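Long-range contact in ubiquitin-conjugating enzyme (Plasmodium falciparum 3D7, PDB 2H2Y), which probably acts as an E2 ubiquitin-conjugating enzyme, passing ubiquitin toward target proteins, this chain being its catalytic-core (UBC) domain: residues Y69-I74 with P84-L89. Residues are numbered along the deposited sequence; the frame is centred on the assembly and turned at random.
Sequences YKIKII and PIVYFL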
loop_
_atom_site.group_PDB
_atom_site.type_symbol
_atom_site.label_atom_id
_atom_site.label_comp_id
_atom_site.label_asym_id
_atom_site.label_seq_id
_atom_site.Cartn_x
_atom_site.Cartn_y
_atom_site.Cartn_z
ATOM N N TYR A 69 -1.563 7.702 9.615
ATOM C CA TYR A 69 -1.603 6.245 9.772
ATOM C C TYR A 69 -0.613 5.619 8.815
ATOM O O TYR A 69 -0.343 6.175 7.756
ATOM C CB TYR A 69 -2.992 5.701 9.439
ATOM C CG TYR A 69 -4.093 6.207 10.334
ATOM C CD1 TYR A 69 -4.179 5.798 11.664
ATOM C CD2 TYR A 69 -5.040 7.105 9.861
ATOM C CE1 TYR A 69 -5.184 6.276 12.507
ATOM C CE2 TYR A 69 -6.050 7.593 10.692
ATOM C CZ TYR A 69 -6.114 7.173 12.017
ATOM O OH TYR A 69 -7.103 7.654 12.849
ATOM N N LYS A 70 -0.072 4.461 9.172
ATOM C CA LYS A 70 0.878 3.784 8.295
ATOM C C LYS A 70 0.311 2.447 7.862
ATOM O O LYS A 70 -0.360 1.774 8.642
ATOM C CB LYS A 70 2.217 3.573 8.996
ATOM C CG LYS A 70 2.970 4.860 9.269
ATOM C CD LYS A 70 4.378 4.573 9.770
ATOM C CE LYS A 70 5.040 5.831 10.340
ATOM N NZ LYS A 70 4.297 6.376 11.526
ATOM N N ILE A 71 0.573 2.080 6.610
ATOM C CA ILE A 71 0.105 0.823 6.029
ATOM C C ILE A 71 1.303 0.079 5.446
ATOM O O ILE A 71 1.918 0.553 4.494
ATOM C CB ILE A 71 -0.886 1.076 4.877
ATOM C CG1 ILE A 71 -2.049 1.945 5.355
ATOM C CG2 ILE A 71 -1.379 -0.249 4.322
ATOM C CD1 ILE A 71 -3.085 2.215 4.282
ATOM N N LYS A 72 1.646 -1.072 6.008
ATOM C CA LYS A 72 2.777 -1.839 5.498
ATOM C C LYS A 72 2.341 -2.809 4.410
ATOM O O LYS A 72 1.208 -3.304 4.410
ATOM C CB LYS A 72 3.476 -2.614 6.619
ATOM C CG LYS A 72 4.552 -3.549 6.108
ATOM C CD LYS A 72 5.387 -4.150 7.225
ATOM C CE LYS A 72 6.295 -3.116 7.864
ATOM N NZ LYS A 72 7.300 -3.750 8.770
ATOM N N ILE A 73 3.256 -3.073 3.484
ATOM C CA ILE A 73 3.003 -3.968 2.368
ATOM C C ILE A 73 4.156 -4.965 2.237
ATOM O O ILE A 73 5.315 -4.572 2.073
ATOM C CB ILE A 73 2.879 -3.169 1.054
ATOM C CG1 ILE A 73 1.800 -2.096 1.202
ATOM C CG2 ILE A 73 2.568 -4.107 -0.094
ATOM C CD1 ILE A 73 1.665 -1.193 0.011
ATOM N N ILE A 74 3.836 -6.252 2.325
ATOM C CA ILE A 74 4.841 -7.296 2.202
ATOM C C ILE A 74 4.516 -8.095 0.954
ATOM O O ILE A 74 3.437 -8.681 0.850
ATOM C CB ILE A 74 4.817 -8.271 3.394
ATOM C CG1 ILE A 74 5.125 -7.543 4.701
ATOM C CG2 ILE A 74 5.832 -9.373 3.162
ATOM C CD1 ILE A 74 6.534 -7.005 4.795
ATOM N N PRO A 84 -0.397 -9.332 -2.149
ATOM C CA PRO A 84 0.595 -8.764 -1.241
ATOM C C PRO A 84 -0.038 -8.765 0.146
ATOM O O PRO A 84 -1.259 -8.654 0.271
ATOM C CB PRO A 84 0.777 -7.355 -1.780
ATOM C CG PRO A 84 -0.590 -7.022 -2.276
ATOM C CD PRO A 84 -0.970 -8.286 -3.016
ATOM N N ILE A 85 0.783 -8.918 1.180
ATOM C CA ILE A 85 0.293 -8.905 2.551
ATOM C C ILE A 85 0.227 -7.429 2.952
ATOM O O ILE A 85 1.255 -6.774 3.108
ATOM C CB ILE A 85 1.251 -9.689 3.491
ATOM C CG1 ILE A 85 1.017 -11.197 3.356
ATOM C CG2 ILE A 85 1.020 -9.292 4.928
ATOM C CD1 ILE A 85 1.397 -11.776 2.029
ATOM N N VAL A 86 -0.985 -6.908 3.100
ATOM C CA VAL A 86 -1.181 -5.501 3.439
ATOM C C VAL A 86 -1.961 -5.316 4.738
ATOM O O VAL A 86 -2.979 -5.976 4.962
ATOM C CB VAL A 86 -1.929 -4.759 2.286
ATOM C CG1 VAL A 86 -2.205 -3.317 2.665
ATOM C CG2 VAL A 86 -1.096 -4.812 1.016
ATOM N N TYR A 87 -1.488 -4.402 5.582
ATOM C CA TYR A 87 -2.133 -4.127 6.858
ATOM C C TYR A 87 -1.558 -2.872 7.488
ATOM O O TYR A 87 -0.470 -2.441 7.137
ATOM C CB TYR A 87 -1.922 -5.306 7.799
ATOM C CG TYR A 87 -0.476 -5.726 7.902
ATOM C CD1 TYR A 87 0.403 -5.089 8.779
ATOM C CD2 TYR A 87 0.023 -6.747 7.103
ATOM C CE1 TYR A 87 1.741 -5.463 8.855
ATOM C CE2 TYR A 87 1.358 -7.122 7.174
ATOM C CZ TYR A 87 2.207 -6.478 8.044
ATOM O OH TYR A 87 3.528 -6.845 8.068
ATOM N N PHE A 88 -2.300 -2.302 8.428
ATOM C CA PHE A 88 -1.897 -1.095 9.132
ATOM C C PHE A 88 -0.866 -1.399 10.209
ATOM O O PHE A 88 -0.869 -2.475 10.803
ATOM C CB PHE A 88 -3.115 -0.444 9.780
ATOM C CG PHE A 88 -4.028 0.256 8.812
ATOM C CD1 PHE A 88 -3.763 1.557 8.411
ATOM C CD2 PHE A 88 -5.179 -0.369 8.347
ATOM C CE1 PHE A 88 -4.636 2.230 7.565
ATOM C CE2 PHE A 88 -6.062 0.290 7.503
ATOM C CZ PHE A 88 -5.794 1.593 7.110
ATOM N N LEU A 89 0.006 -0.429 10.465
ATOM C CA LEU A 89 1.045 -0.576 11.464
ATOM C C LEU A 89 0.663 0.076 12.776
ATOM O O LEU A 89 -0.384 0.714 12.890
ATOM C CB LEU A 89 2.339 0.059 10.975
ATOM C CG LEU A 89 3.070 -0.619 9.830
ATOM C CD1 LEU A 89 4.398 0.073 9.608
ATOM C CD2 LEU A 89 3.297 -2.079 10.180
#
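The carbonyl O of I85 accepts a hydrogen bond from I74 N at 2.7 Å and is also approached by the CA-H of I73, while I85 N bonds back to I74 O, closing a hydrogen-bonded antiparallel pair. K72 and Y87 form the next such pair: Y87 N gives to K72 O at 3.1 Å, and K72 N to Y87 O along a more bent path (139° at the hydrogen). L89 N extends the pattern to K70 O.

Alternation of side chains splits the hairpin into two unlike faces. On the face of I71, I73, V86 and F88, CG1 of I71 lies 3.4 Å from CE1 of F88, the two side chains running side by side, while CG2 of I71 reaches V86 CG1. Beta-branched isoleucine and valine favour extended backbone and, like the phenyl ring, bring no polar group into this buried side, which helix 119-130 covers through I119 and I123 against I73 and I126 against F88.

On the other face, Y87 holds CG between the backbone N and the carbonyl carbon (chi1 51°), which brings its ring beside the K72 chain; its OH lies 3.4 Å from K72 CD. L89, just past strand 85-88, crosses K72, CD2 of L89 lying 3.6 Å from CB of K72. Lysine suits this partly exposed place, since its methylenes pack while NZ is carried past them. Strand 85-88 thus ends the antiparallel UBC sheet, its register fixed by backbone bonds to strand 69-74, which in turn pairs with strand 51-57; alternation puts apolar side chains under helix 119-130 and leaves lysine, tyrosine and aliphatic groups opposite.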